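Local coordinates for protein probable amidase (Thermus thermophilus, PDB 2DC0) that is a probable amidase of the amidase signature family, with an alpha/beta fold built round a large mixed sheet, at residues 165-170 / 387-392; 191-196 / 204-209. All coordinates share one frame; numbering follows the deposited sequence.

How the contacts relate
From the N terminus, the chain first runs along strand 163-166 into the loop of contact 1. It then passes through helix 173-179 and strand 182-185 and reaches 191-196, the first half of contact 2. A few residues later the chain turns back, and 204-209 closes that short loop as it enters strand 206-210. A long run of helices and strands follows before 387-392 returns to 165-170. Contact 1 thus closes the large loop, and contact 2 lies nested inside it. Strands 163-166 and 206-210 are antiparallel neighbours, and backbone bonds link Asp167 to His205 and Gly165 to Gly207. Both contacts are thus tied to one sheet. Their centres lie about 11 Å apart.

Contact 1: 165-170 / 387-392; sequences GTDTGG and PFSLLG
Ser389 meets the backbone of Thr168 and Gly169 where the short helix 386-390 reaches the glycine-rich loop that follows strand 163-166. This loop belongs to the core of the amidase signature fold. The contact is small and fully buried. The serine sits in the last turn of its helix, which ends in a Schellman motif at Gly392.

The polar part centres on one hydroxyl. Ser389 OG lies 2.7 Å from Thr168 O. The carbonyl oxygen comes in across the CB-OG bond, at about 89° at OG, rather than from beyond the hydroxyl. Ser389 CB is therefore also close, 3.0 Å from Thr168 O. Leu386 O, one turn back in the helix, is a second acceptor within reach of the same proton, so which carbonyl receives it is not settled. The first torsion sets this position: OG lies between the backbone N and the carbonyl carbon (chi1 46°).

The van der Waals part involves the same side chain. Ser389 OG is 3.3 Å from Gly169 CA.

The charged part lies beside the serine. Asp167 has CG anti to its backbone N (chi1 -174°), and its carboxylate swings toward the helix. The charge itself is met by Arg173 through a salt bridge to OD1, while Ile172 N bonds to OD2. Arg173 also packs on Ser389 and Phe388, so one side chain joins both segments. Across the contact, Asp167 OD1 touches Ser389 CB at 3.6 Å.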
ATOM      1  N   GLY A 165      -2.296 -21.761  -8.174  1.00 15.54           N
ATOM      2  CA  GLY A 165      -3.520 -21.401  -7.481  1.00 15.86           C
ATOM      3  C   GLY A 165      -3.556 -19.914  -7.202  1.00 14.85           C
ATOM      4  O   GLY A 165      -2.751 -19.170  -7.762  1.00 14.00           O
ATOM      5  N   THR A 166      -4.494 -19.468  -6.366  1.00 15.32           N
ATOM      6  CA  THR A 166      -4.582 -18.049  -6.016  1.00 14.34           C
ATOM      7  C   THR A 166      -4.680 -17.876  -4.508  1.00 14.52           C
ATOM      8  O   THR A 166      -4.990 -18.817  -3.784  1.00 13.43           O
ATOM      9  CB  THR A 166      -5.796 -17.327  -6.674  1.00 12.95           C
ATOM     10  OG1 THR A 166      -7.021 -17.932  -6.244  1.00 15.03           O
ATOM     11  CG2 THR A 166      -5.690 -17.381  -8.199  1.00 14.11           C
ATOM     12  N   ASP A 167      -4.401 -16.666  -4.041  1.00 15.80           N
ATOM     13  CA  ASP A 167      -4.450 -16.367  -2.615  1.00 16.14           C
ATOM     14  C   ASP A 167      -4.961 -14.942  -2.455  1.00 16.87           C
ATOM     15  O   ASP A 167      -4.329 -13.991  -2.918  1.00 15.37           O
ATOM     16  CB  ASP A 167      -3.043 -16.503  -2.020  1.00 14.52           C
ATOM     17  CG  ASP A 167      -3.021 -16.348  -0.506  1.00 17.08           C
ATOM     18  OD1 ASP A 167      -3.561 -15.346   0.004  1.00 15.12           O
ATOM     19  OD2 ASP A 167      -2.447 -17.228   0.172  1.00 17.14           O
ATOM     20  N   THR A 168      -6.116 -14.796  -1.813  1.00 17.97           N
ATOM     21  CA  THR A 168      -6.710 -13.480  -1.592  1.00 17.06           C
ATOM     22  C   THR A 168      -6.663 -13.162  -0.102  1.00 17.88           C
ATOM     23  O   THR A 168      -6.371 -12.033   0.300  1.00 16.82           O
ATOM     24  CB  THR A 168      -8.175 -13.439  -2.072  1.00 17.93           C
ATOM     25  OG1 THR A 168      -8.236 -13.799  -3.462  1.00 19.11           O
ATOM     26  CG2 THR A 168      -8.748 -12.038  -1.895  1.00 17.61           C
ATOM     27  N   GLY A 169      -6.949 -14.177   0.710  1.00 17.79           N
ATOM     28  CA  GLY A 169      -6.931 -14.020   2.151  1.00 16.89           C
ATOM     29  C   GLY A 169      -6.148 -15.150   2.792  1.00 16.92           C
ATOM     30  O   GLY A 169      -6.100 -15.282   4.018  1.00 17.18           O
ATOM     31  N   GLY A 170      -5.530 -15.968   1.946  1.00 17.04           N
ATOM     32  CA  GLY A 170      -4.743 -17.099   2.417  1.00 16.60           C
ATOM     33  C   GLY A 170      -4.971 -18.367   1.610  1.00 17.67           C
ATOM     34  O   GLY A 170      -4.420 -19.418   1.925  1.00 17.47           O
ATOM     35  N   PRO A 387      -3.790 -10.544   6.582  1.00 14.77           N
ATOM     36  CA  PRO A 387      -3.095  -9.249   6.578  1.00 14.38           C
ATOM     37  C   PRO A 387      -2.078  -9.073   5.455  1.00 16.22           C
ATOM     38  O   PRO A 387      -1.986  -8.008   4.847  1.00 14.31           O
ATOM     39  CB  PRO A 387      -2.413  -9.214   7.950  1.00 15.40           C
ATOM     40  CG  PRO A 387      -3.281 -10.109   8.797  1.00 14.52           C
ATOM     41  CD  PRO A 387      -3.560 -11.252   7.853  1.00 12.14           C
ATOM     42  N   PHE A 388      -1.329 -10.130   5.174  1.00 16.50           N
ATOM     43  CA  PHE A 388      -0.276 -10.075   4.173  1.00 16.41           C
ATOM     44  C   PHE A 388      -0.754 -10.069   2.723  1.00 16.60           C
ATOM     45  O   PHE A 388      -0.082  -9.513   1.849  1.00 16.37           O
ATOM     46  CB  PHE A 388       0.699 -11.207   4.488  1.00 16.32           C
ATOM     47  CG  PHE A 388       0.999 -11.301   5.957  1.00 17.85           C
ATOM     48  CD1 PHE A 388       1.645 -10.249   6.609  1.00 16.49           C
ATOM     49  CD2 PHE A 388       0.514 -12.361   6.717  1.00 17.51           C
ATOM     50  CE1 PHE A 388       1.793 -10.243   7.993  1.00 16.81           C
ATOM     51  CE2 PHE A 388       0.654 -12.367   8.107  1.00 19.49           C
ATOM     52  CZ  PHE A 388       1.293 -11.305   8.748  1.00 19.57           C
ATOM     53  N   SER A 389      -1.912 -10.668   2.469  1.00 14.06           N
ATOM     54  CA  SER A 389      -2.476 -10.662   1.129  1.00 16.65           C
ATOM     55  C   SER A 389      -3.219  -9.328   0.993  1.00 16.86           C
ATOM     56  O   SER A 389      -3.176  -8.682  -0.055  1.00 16.35           O
ATOM     57  CB  SER A 389      -3.438 -11.839   0.933  1.00 15.14           C
ATOM     58  OG  SER A 389      -4.319 -11.967   2.032  1.00 18.43           O
ATOM     59  N   LEU A 390      -3.884  -8.912   2.068  1.00 14.53           N
ATOM     60  CA  LEU A 390      -4.610  -7.645   2.077  1.00 15.31           C
ATOM     61  C   LEU A 390      -3.670  -6.507   1.684  1.00 16.39           C
ATOM     62  O   LEU A 390      -4.039  -5.632   0.900  1.00 15.95           O
ATOM     63  CB  LEU A 390      -5.179  -7.351   3.474  1.00 15.00           C
ATOM     64  CG  LEU A 390      -5.890  -5.992   3.626  1.00 18.36           C
ATOM     65  CD1 LEU A 390      -7.181  -5.982   2.810  1.00 17.83           C
ATOM     66  CD2 LEU A 390      -6.192  -5.727   5.096  1.00 17.04           C
ATOM     67  N   LEU A 391      -2.455  -6.535   2.227  1.00 15.87           N
ATOM     68  CA  LEU A 391      -1.463  -5.494   1.968  1.00 17.45           C
ATOM     69  C   LEU A 391      -0.478  -5.793   0.832  1.00 16.31           C
ATOM     70  O   LEU A 391       0.397  -4.982   0.542  1.00 17.92           O
ATOM     71  CB  LEU A 391      -0.712  -5.167   3.267  1.00 16.32           C
ATOM     72  CG  LEU A 391      -1.629  -4.611   4.373  1.00 20.08           C
ATOM     73  CD1 LEU A 391      -0.853  -4.404   5.677  1.00 18.95           C
ATOM     74  CD2 LEU A 391      -2.218  -3.279   3.899  1.00 19.32           C
ATOM     75  N   GLY A 392      -0.622  -6.959   0.203  1.00 15.84           N
ATOM     76  CA  GLY A 392       0.210  -7.320  -0.940  1.00 12.81           C
ATOM     77  C   GLY A 392       1.675  -7.707  -0.804  1.00 14.83           C
ATOM     78  O   GLY A 392       2.380  -7.766  -1.816  1.00 14.46           O
TER

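Contact 2: 191-196 / 204-209; sequences VSLEGA and DHAGPL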
ATOM      1  N   VAL A 191       2.712 -11.783 -10.507  1.00 21.66           N
ATOM      2  CA  VAL A 191       2.248 -12.811 -11.436  1.00 20.90           C
ATOM      3  C   VAL A 191       0.895 -12.334 -11.955  1.00 21.95           C
ATOM      4  O   VAL A 191      -0.014 -12.048 -11.175  1.00 20.97           O
ATOM      5  CB  VAL A 191       2.090 -14.186 -10.743  1.00 21.13           C
ATOM      6  CG1 VAL A 191       1.535 -15.209 -11.730  1.00 19.47           C
ATOM      7  CG2 VAL A 191       3.441 -14.658 -10.218  1.00 18.24           C
ATOM      8  N   SER A 192       0.768 -12.233 -13.273  1.00 20.39           N
ATOM      9  CA  SER A 192      -0.466 -11.750 -13.877  1.00 21.17           C
ATOM     10  C   SER A 192      -1.700 -12.590 -13.608  1.00 20.57           C
ATOM     11  O   SER A 192      -1.666 -13.819 -13.681  1.00 22.55           O
ATOM     12  CB  SER A 192      -0.301 -11.606 -15.391  1.00 20.84           C
ATOM     13  OG  SER A 192      -1.530 -11.233 -15.982  1.00 20.58           O
ATOM     14  N   LEU A 193      -2.794 -11.906 -13.296  1.00 20.55           N
ATOM     15  CA  LEU A 193      -4.067 -12.561 -13.054  1.00 20.00           C
ATOM     16  C   LEU A 193      -5.007 -12.278 -14.223  1.00 20.88           C
ATOM     17  O   LEU A 193      -6.223 -12.461 -14.122  1.00 21.36           O
ATOM     18  CB  LEU A 193      -4.679 -12.068 -11.740  1.00 18.21           C
ATOM     19  CG  LEU A 193      -4.177 -12.820 -10.502  1.00 19.04           C
ATOM     20  CD1 LEU A 193      -4.608 -12.101  -9.234  1.00 18.93           C
ATOM     21  CD2 LEU A 193      -4.722 -14.247 -10.525  1.00 18.65           C
ATOM     22  N   GLU A 194      -4.435 -11.821 -15.333  1.00 21.70           N
ATOM     23  CA  GLU A 194      -5.211 -11.520 -16.537  1.00 22.61           C
ATOM     24  C   GLU A 194      -5.830 -12.808 -17.097  1.00 20.59           C
ATOM     25  O   GLU A 194      -5.157 -13.834 -17.206  1.00 19.97           O
ATOM     26  CB  GLU A 194      -4.302 -10.881 -17.598  1.00 25.70           C
ATOM     27  CG  GLU A 194      -4.998 -10.527 -18.907  1.00 31.36           C
ATOM     28  CD  GLU A 194      -4.018 -10.086 -19.988  1.00 35.67           C
ATOM     29  OE1 GLU A 194      -3.144  -9.238 -19.703  1.00 37.81           O
ATOM     30  OE2 GLU A 194      -4.123 -10.578 -21.129  1.00 39.43           O
ATOM     31  N   GLY A 195      -7.115 -12.750 -17.434  1.00 20.54           N
ATOM     32  CA  GLY A 195      -7.797 -13.904 -17.991  1.00 19.14           C
ATOM     33  C   GLY A 195      -8.310 -14.896 -16.964  1.00 20.41           C
ATOM     34  O   GLY A 195      -8.962 -15.876 -17.314  1.00 19.74           O
ATOM     35  N   ALA A 196      -8.014 -14.646 -15.694  1.00 20.22           N
ATOM     36  CA  ALA A 196      -8.459 -15.523 -14.620  1.00 21.03           C
ATOM     37  C   ALA A 196      -9.691 -14.941 -13.939  1.00 21.38           C
ATOM     38  O   ALA A 196      -9.876 -13.721 -13.897  1.00 21.18           O
ATOM     39  CB  ALA A 196      -7.345 -15.703 -13.597  1.00 20.56           C
ATOM     40  N   ASP A 204      -6.463 -10.076  -4.871  1.00 16.49           N
ATOM     41  CA  ASP A 204      -6.128 -11.403  -5.425  1.00 16.42           C
ATOM     42  C   ASP A 204      -4.634 -11.509  -5.755  1.00 16.05           C
ATOM     43  O   ASP A 204      -3.996 -10.520  -6.115  1.00 15.72           O
ATOM     44  CB  ASP A 204      -6.877 -11.683  -6.740  1.00 17.48           C
ATOM     45  CG  ASP A 204      -8.367 -11.902  -6.563  1.00 18.48           C
ATOM     46  OD1 ASP A 204      -8.839 -12.130  -5.427  1.00 17.54           O
ATOM     47  OD2 ASP A 204      -9.072 -11.856  -7.599  1.00 20.29           O
ATOM     48  N   HIS A 205      -4.100 -12.724  -5.656  1.00 14.85           N
ATOM     49  CA  HIS A 205      -2.700 -13.022  -5.968  1.00 15.29           C
ATOM     50  C   HIS A 205      -2.620 -14.390  -6.652  1.00 16.09           C
ATOM     51  O   HIS A 205      -3.332 -15.318  -6.265  1.00 16.64           O
ATOM     52  CB  HIS A 205      -1.835 -13.145  -4.706  1.00 14.70           C
ATOM     53  CG  HIS A 205      -1.619 -11.870  -3.958  1.00 14.46           C
ATOM     54  ND1 HIS A 205      -2.619 -11.242  -3.248  1.00 15.83           N
ATOM     55  CD2 HIS A 205      -0.491 -11.160  -3.727  1.00 14.16           C
ATOM     56  CE1 HIS A 205      -2.114 -10.203  -2.607  1.00 16.86           C
ATOM     57  NE2 HIS A 205      -0.824 -10.130  -2.880  1.00 14.22           N
ATOM     58  N   ALA A 206      -1.754 -14.517  -7.654  1.00 15.41           N
ATOM     59  CA  ALA A 206      -1.542 -15.795  -8.330  1.00 16.23           C
ATOM     60  C   ALA A 206      -0.218 -16.318  -7.781  1.00 15.63           C
ATOM     61  O   ALA A 206       0.725 -15.547  -7.593  1.00 15.40           O
ATOM     62  CB  ALA A 206      -1.441 -15.599  -9.842  1.00 16.72           C
ATOM     63  N   GLY A 207      -0.132 -17.618  -7.523  1.00 15.31           N
ATOM     64  CA  GLY A 207       1.101 -18.162  -6.978  1.00 15.72           C
ATOM     65  C   GLY A 207       1.191 -19.674  -7.067  1.00 16.96           C
ATOM     66  O   GLY A 207       0.175 -20.352  -7.244  1.00 18.80           O
ATOM     67  N   PRO A 208       2.399 -20.238  -6.937  1.00 16.31           N
ATOM     68  CA  PRO A 208       2.597 -21.684  -7.016  1.00 15.58           C
ATOM     69  C   PRO A 208       2.490 -22.482  -5.720  1.00 16.60           C
ATOM     70  O   PRO A 208       2.673 -21.955  -4.612  1.00 14.80           O
ATOM     71  CB  PRO A 208       3.996 -21.790  -7.594  1.00 15.03           C
ATOM     72  CG  PRO A 208       4.699 -20.690  -6.838  1.00 16.31           C
ATOM     73  CD  PRO A 208       3.699 -19.536  -6.915  1.00 15.95           C
ATOM     74  N   LEU A 209       2.189 -23.767  -5.901  1.00 16.34           N
ATOM     75  CA  LEU A 209       2.111 -24.757  -4.826  1.00 16.93           C
ATOM     76  C   LEU A 209       3.133 -25.783  -5.284  1.00 16.70           C
ATOM     77  O   LEU A 209       3.030 -26.324  -6.387  1.00 15.54           O
ATOM     78  CB  LEU A 209       0.712 -25.371  -4.750  1.00 18.70           C
ATOM     79  CG  LEU A 209      -0.267 -24.467  -3.995  1.00 20.49           C
ATOM     80  CD1 LEU A 209      -1.673 -24.687  -4.495  1.00 23.13           C
ATOM     81  CD2 LEU A 209      -0.159 -24.754  -2.495  1.00 22.43           C
TER
HETATM   82  O   HOH W   1      -0.710 -12.179  -8.578  1.00 15.88           O
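Val191 and Leu193 flank the methyl of Ala206 from the loop that links strands 182-185 and 206-210 of the large mixed sheet. Within this loop, Leu193 to Ala196 form a type II beta turn with Gly195 at its third position. Contact 2 is mainly an apolar packing of this loop on strand 206-210.

The two loop side chains reach the alanine methyl from largely opposite sides. Val191 has CG1 anti to its backbone N (chi1 177°), and CG1 comes to 3.5 Å from Ala206 CB. Leu193 reaches the same methyl with one branch: its CD2 is 3.6 Å from Ala206 CB.

The other branch of Leu193 turns to Asp204 and the peptide leading to His205. Its CD1 rests against Asp204 CB at 3.4 Å. The Leu193 and Asp204 side chains cross at about a right angle. The touching atom of the aspartate is CB. Its carboxylate is held by other partners. OD1 takes Thr168 OG1 and Ser200 N, and OD2 takes Leu199 N. Phe76 packs on Leu193 too, and Leu223 of helix 213-224 packs on Val191.

The CB of His205 leaves the backbone on the side away from 191-196, and its ring meets Tyr188 edge to face.

The loop contains an ST turn, in which Glu194 N donates to Ser192 OG at 3.0 Å and 162°. Between the backbones stands one water. It donates to Val191 O at 2.7 Å and accepts from Ala206 N at 2.7 Å.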